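Local structure of prolyl endopeptidase (2BKL) at residues N142-V154 and D163-W175. The protein probably hydrolyses oligopeptides on the carboxyl side of proline, and less readily of alanine, as a serine peptidase of the prolyl oligopeptidase family. Residues are numbered along the deposited sequence; the frame is centred on the assembly and turned at random.
Sequences NAADEAVLHVIDV and DVIEGGKYATPKW. With ZAH (N-[(benzyloxy)carbonyl]-L-alanyl-L-proline), chain C.
On the beta-propeller side of the pocket that holds ZAH, D145, K169 and Y170 gather round the benzyl ring of the ligand, and next to them segments 142-154 and 163-175 join through a single antiparallel bridge. L149 and I165 form its hydrogen-bonded pair: L149 N donates to I165 O and I165 N to L149 O, both at 2.9 Å. One step towards the pocket, G168 N reaches A147 O (3.0 Å), and the G168-A171 type I turn then carries 163-175 on past the benzyl ring, where K169 O and Y170 CD1 lie against it.

On one face of the pair, V164 CG1 meets both V148 CG1 and H150 CE1 at 3.8 Å, with CG2 beside H150 ND1. L149 points to the opposite face, where CD1 touches A171 CB and Y184 of strand 181-186 adds to the packing. At the far end, V151 CG2 rests on D163 CB, while the D163 carboxylate is hydrogen-bonded to H207 and S160.

With chi1 at 173° the K169 chain runs along D145, its CG 3.6 Å from D145 O, before bending at chi3 (-61°). Its NZ stays 4.2 Å from E146 OE1 and is joined to the acids by two waters, one bridging to E146 OE1 and the other to D145 OD2; the carboxylates themselves pair with R198 and R618. K169 CD also lies over one face of the Y170 ring, whose edge meets ZAH C21 through CD1 (3.7 Å). Another water bridges D145 O and K169 O. Strand 148-153, outermost in its propeller sheet, is thus followed by a connection that folds back along it and leads to strand 174-175, an outer strand of the next sheet, with the pocket residues at the propeller's face towards the catalytic domain, as in prolyl oligopeptidases.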
ATOM      1  N   ASN A 142      16.414  -3.439  -6.396  1.00  8.91           N
ATOM      2  CA  ASN A 142      15.252  -4.122  -6.937  1.00  9.19           C
ATOM      3  C   ASN A 142      13.936  -3.502  -6.479  1.00  9.97           C
ATOM      4  O   ASN A 142      12.899  -4.133  -6.588  1.00 11.15           O
ATOM      5  CB  ASN A 142      15.328  -5.610  -6.583  1.00 10.68           C
ATOM      6  CG  ASN A 142      16.566  -6.257  -7.146  1.00 11.77           C
ATOM      7  OD1 ASN A 142      16.804  -6.222  -8.360  1.00 13.38           O
ATOM      8  ND2 ASN A 142      17.403  -6.805  -6.264  1.00 17.03           N
ATOM      9  N   ALA A 143      13.961  -2.262  -6.001  1.00  9.94           N
ATOM     10  CA  ALA A 143      12.785  -1.628  -5.382  1.00  9.93           C
ATOM     11  C   ALA A 143      12.184  -2.488  -4.269  1.00  9.87           C
ATOM     12  O   ALA A 143      10.993  -2.400  -3.957  1.00 12.90           O
ATOM     13  CB  ALA A 143      11.731  -1.259  -6.444  1.00 11.40           C
ATOM     14  N   ALA A 144      13.021  -3.305  -3.637  1.00  9.63           N
ATOM     15  CA  ALA A 144      12.600  -4.109  -2.493  1.00  9.40           C
ATOM     16  C   ALA A 144      12.637  -3.260  -1.211  1.00  9.73           C
ATOM     17  O   ALA A 144      12.897  -2.042  -1.257  1.00 12.09           O
ATOM     18  CB  ALA A 144      13.443  -5.359  -2.377  1.00  9.54           C
ATOM     19  N   ASP A 145      12.295  -3.838  -0.071  1.00  9.10           N
ATOM     20  CA  ASP A 145      12.175  -3.030   1.143  1.00  9.83           C
ATOM     21  C   ASP A 145      13.513  -2.641   1.763  1.00 10.33           C
ATOM     22  O   ASP A 145      13.644  -1.551   2.333  1.00  9.06           O
ATOM     23  CB  ASP A 145      11.361  -3.756   2.212  1.00 10.15           C
ATOM     24  CG  ASP A 145       9.891  -3.857   1.880  1.00 14.02           C
ATOM     25  OD1 ASP A 145       9.397  -3.327   0.845  1.00 13.46           O
ATOM     26  OD2 ASP A 145       9.161  -4.536   2.629  1.00 11.19           O
ATOM     27  N   GLU A 146      14.509  -3.502   1.632  1.00  9.20           N
ATOM     28  CA  GLU A 146      15.813  -3.256   2.208  1.00  9.56           C
ATOM     29  C   GLU A 146      16.336  -1.947   1.613  1.00  9.65           C
ATOM     30  O   GLU A 146      16.293  -1.738   0.389  1.00 10.23           O
ATOM     31  CB  GLU A 146      16.796  -4.419   1.911  1.00 12.20           C
ATOM     32  CG  GLU A 146      18.031  -4.442   2.819  1.00 16.02           C
ATOM     33  CD  GLU A 146      17.710  -4.759   4.281  1.00 15.85           C
ATOM     34  OE1 GLU A 146      16.700  -5.426   4.546  1.00 24.57           O
ATOM     35  OE2 GLU A 146      18.477  -4.328   5.185  1.00 25.11           O
ATOM     36  N   ALA A 147      16.854  -1.083   2.473  1.00  7.61           N
ATOM     37  CA  ALA A 147      17.260   0.259   2.069  1.00  7.78           C
ATOM     38  C   ALA A 147      18.541   0.709   2.776  1.00  7.14           C
ATOM     39  O   ALA A 147      18.764   0.391   3.943  1.00  8.94           O
ATOM     40  CB  ALA A 147      16.151   1.258   2.379  1.00  8.59           C
ATOM     41  N   VAL A 148      19.325   1.508   2.071  1.00  6.89           N
ATOM     42  CA  VAL A 148      20.475   2.180   2.646  1.00  7.30           C
ATOM     43  C   VAL A 148      20.261   3.671   2.522  1.00  8.30           C
ATOM     44  O   VAL A 148      19.961   4.177   1.442  1.00  7.32           O
ATOM     45  CB  VAL A 148      21.772   1.729   1.910  1.00  7.80           C
ATOM     46  CG1 VAL A 148      23.011   2.483   2.405  1.00  8.65           C
ATOM     47  CG2 VAL A 148      21.937   0.215   2.020  1.00  9.64           C
ATOM     48  N   LEU A 149      20.444   4.392   3.632  1.00  7.05           N
ATOM     49  CA  LEU A 149      20.329   5.850   3.608  1.00  6.90           C
ATOM     50  C   LEU A 149      21.611   6.519   3.153  1.00  7.75           C
ATOM     51  O   LEU A 149      22.715   6.110   3.551  1.00  7.74           O
ATOM     52  CB  LEU A 149      19.961   6.369   4.997  1.00  7.66           C
ATOM     53  CG  LEU A 149      18.678   5.802   5.625  1.00  8.62           C
ATOM     54  CD1 LEU A 149      18.477   6.354   7.008  1.00 12.16           C
ATOM     55  CD2 LEU A 149      17.472   6.098   4.687  1.00 13.57           C
ATOM     56  N   HIS A 150      21.452   7.538   2.326  1.00  8.47           N
ATOM     57  CA  HIS A 150      22.506   8.405   1.834  1.00  7.42           C
ATOM     58  C   HIS A 150      22.108   9.847   2.026  1.00  7.93           C
ATOM     59  O   HIS A 150      20.926  10.173   2.285  1.00  6.98           O
ATOM     60  CB  HIS A 150      22.719   8.142   0.340  1.00  8.89           C
ATOM     61  CG  HIS A 150      23.330   6.813   0.054  1.00  9.24           C
ATOM     62  ND1 HIS A 150      24.693   6.635  -0.055  1.00 10.89           N
ATOM     63  CD2 HIS A 150      22.770   5.596  -0.138  1.00  9.93           C
ATOM     64  CE1 HIS A 150      24.943   5.362  -0.319  1.00 12.69           C
ATOM     65  NE2 HIS A 150      23.802   4.703  -0.344  1.00 11.93           N
ATOM     66  N   VAL A 151      23.067  10.747   1.892  1.00  7.45           N
ATOM     67  CA  VAL A 151      22.795  12.168   1.918  1.00  5.78           C
ATOM     68  C   VAL A 151      23.491  12.824   0.758  1.00  6.84           C
ATOM     69  O   VAL A 151      24.675  12.541   0.500  1.00  8.71           O
ATOM     70  CB  VAL A 151      23.273  12.826   3.256  1.00  6.74           C
ATOM     71  CG1 VAL A 151      23.002  14.336   3.251  1.00  9.96           C
ATOM     72  CG2 VAL A 151      22.664  12.169   4.458  1.00  7.94           C
ATOM     73  N   ILE A 152      22.790  13.721   0.067  1.00  6.20           N
ATOM     74  CA  ILE A 152      23.347  14.496  -1.019  1.00  6.33           C
ATOM     75  C   ILE A 152      23.346  15.964  -0.649  1.00  7.18           C
ATOM     76  O   ILE A 152      22.376  16.469  -0.056  1.00  6.38           O
ATOM     77  CB  ILE A 152      22.592  14.255  -2.361  1.00  8.01           C
ATOM     78  CG1 ILE A 152      23.265  15.010  -3.500  1.00  8.33           C
ATOM     79  CG2 ILE A 152      21.096  14.573  -2.244  1.00  9.27           C
ATOM     80  CD1 ILE A 152      22.795  14.613  -4.906  1.00  6.98           C
ATOM     81  N   ASP A 153      24.419  16.649  -1.013  1.00  5.66           N
ATOM     82  CA  ASP A 153      24.513  18.094  -0.895  1.00  7.22           C
ATOM     83  C   ASP A 153      23.866  18.724  -2.128  1.00  6.68           C
ATOM     84  O   ASP A 153      24.275  18.457  -3.243  1.00  8.91           O
ATOM     85  CB  ASP A 153      25.981  18.491  -0.790  1.00  7.59           C
ATOM     86  CG  ASP A 153      26.170  19.972  -0.675  1.00  8.99           C
ATOM     87  OD1 ASP A 153      25.936  20.512   0.433  1.00  9.91           O
ATOM     88  OD2 ASP A 153      26.504  20.672  -1.669  1.00  9.89           O
ATOM     89  N   VAL A 154      22.840  19.555  -1.920  1.00  6.86           N
ATOM     90  CA  VAL A 154      22.029  20.057  -3.020  1.00  6.89           C
ATOM     91  C   VAL A 154      22.816  20.978  -3.959  1.00  6.96           C
ATOM     92  O   VAL A 154      22.754  20.808  -5.174  1.00  8.57           O
ATOM     93  CB  VAL A 154      20.746  20.764  -2.461  1.00  7.51           C
ATOM     94  CG1 VAL A 154      19.940  21.453  -3.572  1.00  9.44           C
ATOM     95  CG2 VAL A 154      19.877  19.751  -1.746  1.00  7.08           C
ATOM     96  N   ASP A 163      28.010   9.757   5.435  1.00  9.87           N
ATOM     97  CA  ASP A 163      26.634   9.630   5.885  1.00 10.05           C
ATOM     98  C   ASP A 163      25.945   8.547   5.062  1.00  9.85           C
ATOM     99  O   ASP A 163      25.140   8.807   4.163  1.00 10.13           O
ATOM    100  CB  ASP A 163      25.905  10.971   5.749  1.00 11.01           C
ATOM    101  CG  ASP A 163      26.648  12.096   6.434  1.00 11.95           C
ATOM    102  OD1 ASP A 163      26.834  12.008   7.662  1.00 12.53           O
ATOM    103  OD2 ASP A 163      27.085  13.081   5.808  1.00 17.47           O
ATOM    104  N   VAL A 164      26.285   7.314   5.384  1.00  7.73           N
ATOM    105  CA  VAL A 164      25.775   6.157   4.671  1.00  7.48           C
ATOM    106  C   VAL A 164      25.363   5.172   5.745  1.00  8.38           C
ATOM    107  O   VAL A 164      26.193   4.756   6.559  1.00 10.59           O
ATOM    108  CB  VAL A 164      26.828   5.511   3.764  1.00  9.67           C
ATOM    109  CG1 VAL A 164      26.254   4.254   3.096  1.00 10.38           C
ATOM    110  CG2 VAL A 164      27.364   6.510   2.738  1.00  9.72           C
ATOM    111  N   ILE A 165      24.084   4.818   5.779  1.00  7.36           N
ATOM    112  CA  ILE A 165      23.563   4.015   6.856  1.00  7.58           C
ATOM    113  C   ILE A 165      22.781   2.817   6.333  1.00  8.07           C
ATOM    114  O   ILE A 165      21.675   2.960   5.771  1.00  7.69           O
ATOM    115  CB  ILE A 165      22.672   4.861   7.793  1.00  8.85           C
ATOM    116  CG1 ILE A 165      23.301   6.207   8.181  1.00  7.86           C
ATOM    117  CG2 ILE A 165      22.356   4.074   9.032  1.00 11.43           C
ATOM    118  CD1 ILE A 165      22.385   7.108   8.974  1.00 10.43           C
ATOM    119  N   GLU A 166      23.334   1.618   6.489  1.00  9.65           N
ATOM    120  CA  GLU A 166      22.585   0.407   6.179  1.00  9.52           C
ATOM    121  C   GLU A 166      21.508   0.154   7.253  1.00  8.17           C
ATOM    122  O   GLU A 166      21.506   0.767   8.313  1.00  9.53           O
ATOM    123  CB  GLU A 166      23.534  -0.793   5.991  1.00 13.06           C
ATOM    124  CG  GLU A 166      24.507  -0.564   4.831  1.00 15.31           C
ATOM    125  CD  GLU A 166      25.273  -1.792   4.344  1.00 17.59           C
ATOM    126  OE1 GLU A 166      24.858  -2.933   4.621  1.00 21.88           O
ATOM    127  OE2 GLU A 166      26.292  -1.590   3.641  1.00 23.53           O
ATOM    128  N   GLY A 167      20.564  -0.706   6.953  1.00  8.05           N
ATOM    129  CA  GLY A 167      19.491  -0.975   7.872  1.00  6.63           C
ATOM    130  C   GLY A 167      18.410   0.089   7.939  1.00  7.81           C
ATOM    131  O   GLY A 167      17.721   0.212   8.963  1.00  7.97           O
ATOM    132  N   GLY A 168      18.202   0.796   6.826  1.00  7.71           N
ATOM    133  CA  GLY A 168      17.227   1.861   6.762  1.00  7.80           C
ATOM    134  C   GLY A 168      15.855   1.517   6.248  1.00  7.57           C
ATOM    135  O   GLY A 168      15.080   2.426   5.944  1.00  7.73           O
ATOM    136  N   LYS A 169      15.520   0.227   6.191  1.00  6.82           N
ATOM    137  CA  LYS A 169      14.230  -0.218   5.691  1.00  8.09           C
ATOM    138  C   LYS A 169      13.028   0.605   6.201  1.00  7.36           C
ATOM    139  O   LYS A 169      12.133   0.977   5.408  1.00  8.55           O
ATOM    140  CB  LYS A 169      13.980  -1.686   6.090  1.00  9.85           C
ATOM    141  CG  LYS A 169      12.595  -2.189   5.754  1.00 11.17           C
ATOM    142  CD  LYS A 169      12.358  -3.658   6.194  1.00 11.83           C
ATOM    143  CE  LYS A 169      13.291  -4.601   5.541  1.00 12.36           C
ATOM    144  NZ  LYS A 169      12.760  -6.028   5.730  1.00 13.69           N
ATOM    145  N   TYR A 170      12.982   0.817   7.516  1.00  8.53           N
ATOM    146  CA  TYR A 170      11.843   1.472   8.149  1.00  7.83           C
ATOM    147  C   TYR A 170      12.007   2.972   8.323  1.00  7.54           C
ATOM    148  O   TYR A 170      11.102   3.626   8.873  1.00  9.78           O
ATOM    149  CB  TYR A 170      11.512   0.810   9.489  1.00  7.97           C
ATOM    150  CG  TYR A 170      11.123  -0.647   9.388  1.00  8.91           C
ATOM    151  CD1 TYR A 170      10.091  -1.057   8.559  1.00 10.50           C
ATOM    152  CD2 TYR A 170      11.757  -1.623  10.146  1.00 10.04           C
ATOM    153  CE1 TYR A 170       9.723  -2.401   8.486  1.00 10.89           C
ATOM    154  CE2 TYR A 170      11.403  -2.979  10.053  1.00 11.91           C
ATOM    155  CZ  TYR A 170      10.397  -3.355   9.218  1.00 11.59           C
ATOM    156  OH  TYR A 170      10.063  -4.712   9.116  1.00 11.90           O
ATOM    157  N   ALA A 171      13.120   3.533   7.852  1.00  7.87           N
ATOM    158  CA  ALA A 171      13.456   4.937   8.157  1.00  8.54           C
ATOM    159  C   ALA A 171      12.694   5.944   7.313  1.00  8.87           C
ATOM    160  O   ALA A 171      12.570   5.797   6.092  1.00  9.56           O
ATOM    161  CB  ALA A 171      14.953   5.206   7.992  1.00  8.53           C
ATOM    162  N   THR A 172      12.228   6.991   7.984  1.00  9.43           N
ATOM    163  CA  THR A 172      11.817   8.233   7.331  1.00 10.40           C
ATOM    164  C   THR A 172      12.557   9.338   8.087  1.00 10.65           C
ATOM    165  O   THR A 172      12.153   9.678   9.211  1.00 12.21           O
ATOM    166  CB  THR A 172      10.307   8.432   7.381  1.00 12.13           C
ATOM    167  OG1 THR A 172       9.809   8.163   8.694  1.00 16.07           O
ATOM    168  CG2 THR A 172       9.585   7.438   6.541  1.00 12.44           C
ATOM    169  N   PRO A 173      13.649   9.883   7.537  1.00  8.53           N
ATOM    170  CA  PRO A 173      14.446  10.833   8.314  1.00  9.17           C
ATOM    171  C   PRO A 173      13.665  12.069   8.760  1.00  9.44           C
ATOM    172  O   PRO A 173      12.937  12.711   7.972  1.00  9.21           O
ATOM    173  CB  PRO A 173      15.576  11.219   7.354  1.00  9.14           C
ATOM    174  CG  PRO A 173      15.695  10.005   6.449  1.00 10.93           C
ATOM    175  CD  PRO A 173      14.270   9.599   6.226  1.00  9.84           C
ATOM    176  N   LYS A 174      13.805  12.377  10.048  1.00  8.52           N
ATOM    177  CA  LYS A 174      13.268  13.598  10.654  1.00  7.51           C
ATOM    178  C   LYS A 174      14.433  14.527  10.978  1.00  7.62           C
ATOM    179  O   LYS A 174      15.097  14.353  11.989  1.00  6.76           O
ATOM    180  CB  LYS A 174      12.513  13.305  11.947  1.00  9.29           C
ATOM    181  CG  LYS A 174      11.014  13.009  11.857  1.00 12.83           C
ATOM    182  CD  LYS A 174      10.690  11.728  11.154  1.00 10.45           C
ATOM    183  CE  LYS A 174      11.197  10.492  11.867  1.00 12.81           C
ATOM    184  NZ  LYS A 174      10.611   9.217  11.272  1.00 11.44           N
ATOM    185  N   TRP A 175      14.670  15.502  10.112  1.00  7.76           N
ATOM    186  CA  TRP A 175      15.709  16.501  10.314  1.00  7.59           C
ATOM    187  C   TRP A 175      15.402  17.425  11.483  1.00  7.19           C
ATOM    188  O   TRP A 175      14.262  17.874  11.647  1.00  7.83           O
ATOM    189  CB  TRP A 175      15.877  17.335   9.075  1.00  8.03           C
ATOM    190  CG  TRP A 175      16.438  16.663   7.893  1.00  5.86           C
ATOM    191  CD1 TRP A 175      15.760  16.099   6.857  1.00  6.19           C
ATOM    192  CD2 TRP A 175      17.830  16.570   7.565  1.00  6.33           C
ATOM    193  NE1 TRP A 175      16.648  15.627   5.926  1.00  7.81           N
ATOM    194  CE2 TRP A 175      17.924  15.920   6.329  1.00  7.21           C
ATOM    195  CE3 TRP A 175      19.013  16.974   8.201  1.00  7.92           C
ATOM    196  CZ2 TRP A 175      19.154  15.657   5.712  1.00  7.27           C
ATOM    197  CZ3 TRP A 175      20.218  16.719   7.600  1.00  7.46           C
ATOM    198  CH2 TRP A 175      20.279  16.074   6.357  1.00  8.84           C
TER
HETATM  199  C1  ZAH C1533       0.355  -6.814   1.449  1.00 16.72           C
HETATM  200  O2  ZAH C1533      -1.028  -6.715   1.703  1.00 12.44           O
HETATM  201  C3  ZAH C1533       1.189  -7.058   2.730  1.00 12.82           C
HETATM  202  C4  ZAH C1533       0.837  -8.393   3.393  1.00 11.77           C
HETATM  203  C5  ZAH C1533      -0.251  -8.094   4.416  1.00  9.40           C
HETATM  204  C6  ZAH C1533      -0.113  -6.642   4.791  1.00  9.32           C
HETATM  205  N7  ZAH C1533       0.874  -6.137   3.844  1.00 10.44           N
HETATM  206  C8  ZAH C1533       1.372  -4.905   3.915  1.00 11.61           C
HETATM  207  O9  ZAH C1533       2.314  -4.570   3.052  1.00 12.23           O
HETATM  208  C10 ZAH C1533       1.107  -3.988   5.129  1.00  9.52           C
HETATM  209  C11 ZAH C1533      -0.223  -3.312   4.793  1.00 10.36           C
HETATM  210  N14 ZAH C1533       2.120  -2.972   5.273  1.00 12.44           N
HETATM  211  C15 ZAH C1533       3.313  -3.258   5.736  1.00 13.25           C
HETATM  212  O16 ZAH C1533       3.610  -4.454   6.173  1.00 10.27           O
HETATM  213  O17 ZAH C1533       4.286  -2.206   5.792  1.00 17.86           O
HETATM  214  C18 ZAH C1533       5.617  -2.647   6.163  1.00 22.51           C
HETATM  215  C19 ZAH C1533       6.668  -1.558   5.925  1.00 25.48           C
HETATM  216  C20 ZAH C1533       6.617  -0.380   6.682  1.00 27.08           C
HETATM  217  C21 ZAH C1533       7.561   0.624   6.468  1.00 27.90           C
HETATM  218  C22 ZAH C1533       8.566   0.439   5.515  1.00 28.90           C
HETATM  219  C23 ZAH C1533       8.636  -0.744   4.773  1.00 27.53           C
HETATM  220  C24 ZAH C1533       7.683  -1.741   4.978  1.00 28.07           C
HETATM  221  O   HOH W   1      10.313  -6.222   4.365  1.00 17.96           O
HETATM  222  O   HOH W   2      11.821   0.324   2.759  1.00 18.26           O
HETATM  223  O   HOH W   3      17.387  -1.932   5.360  1.00 12.63           O
HETATM  224  O   HOH W   4      14.602  -7.070   3.859  1.00 20.00           O
HETATM  225  O   HOH W   5      20.350  -2.539   4.808  1.00 24.02           O
HETATM  226  O   HOH W   6      25.611   9.365   1.436  1.00 14.15           O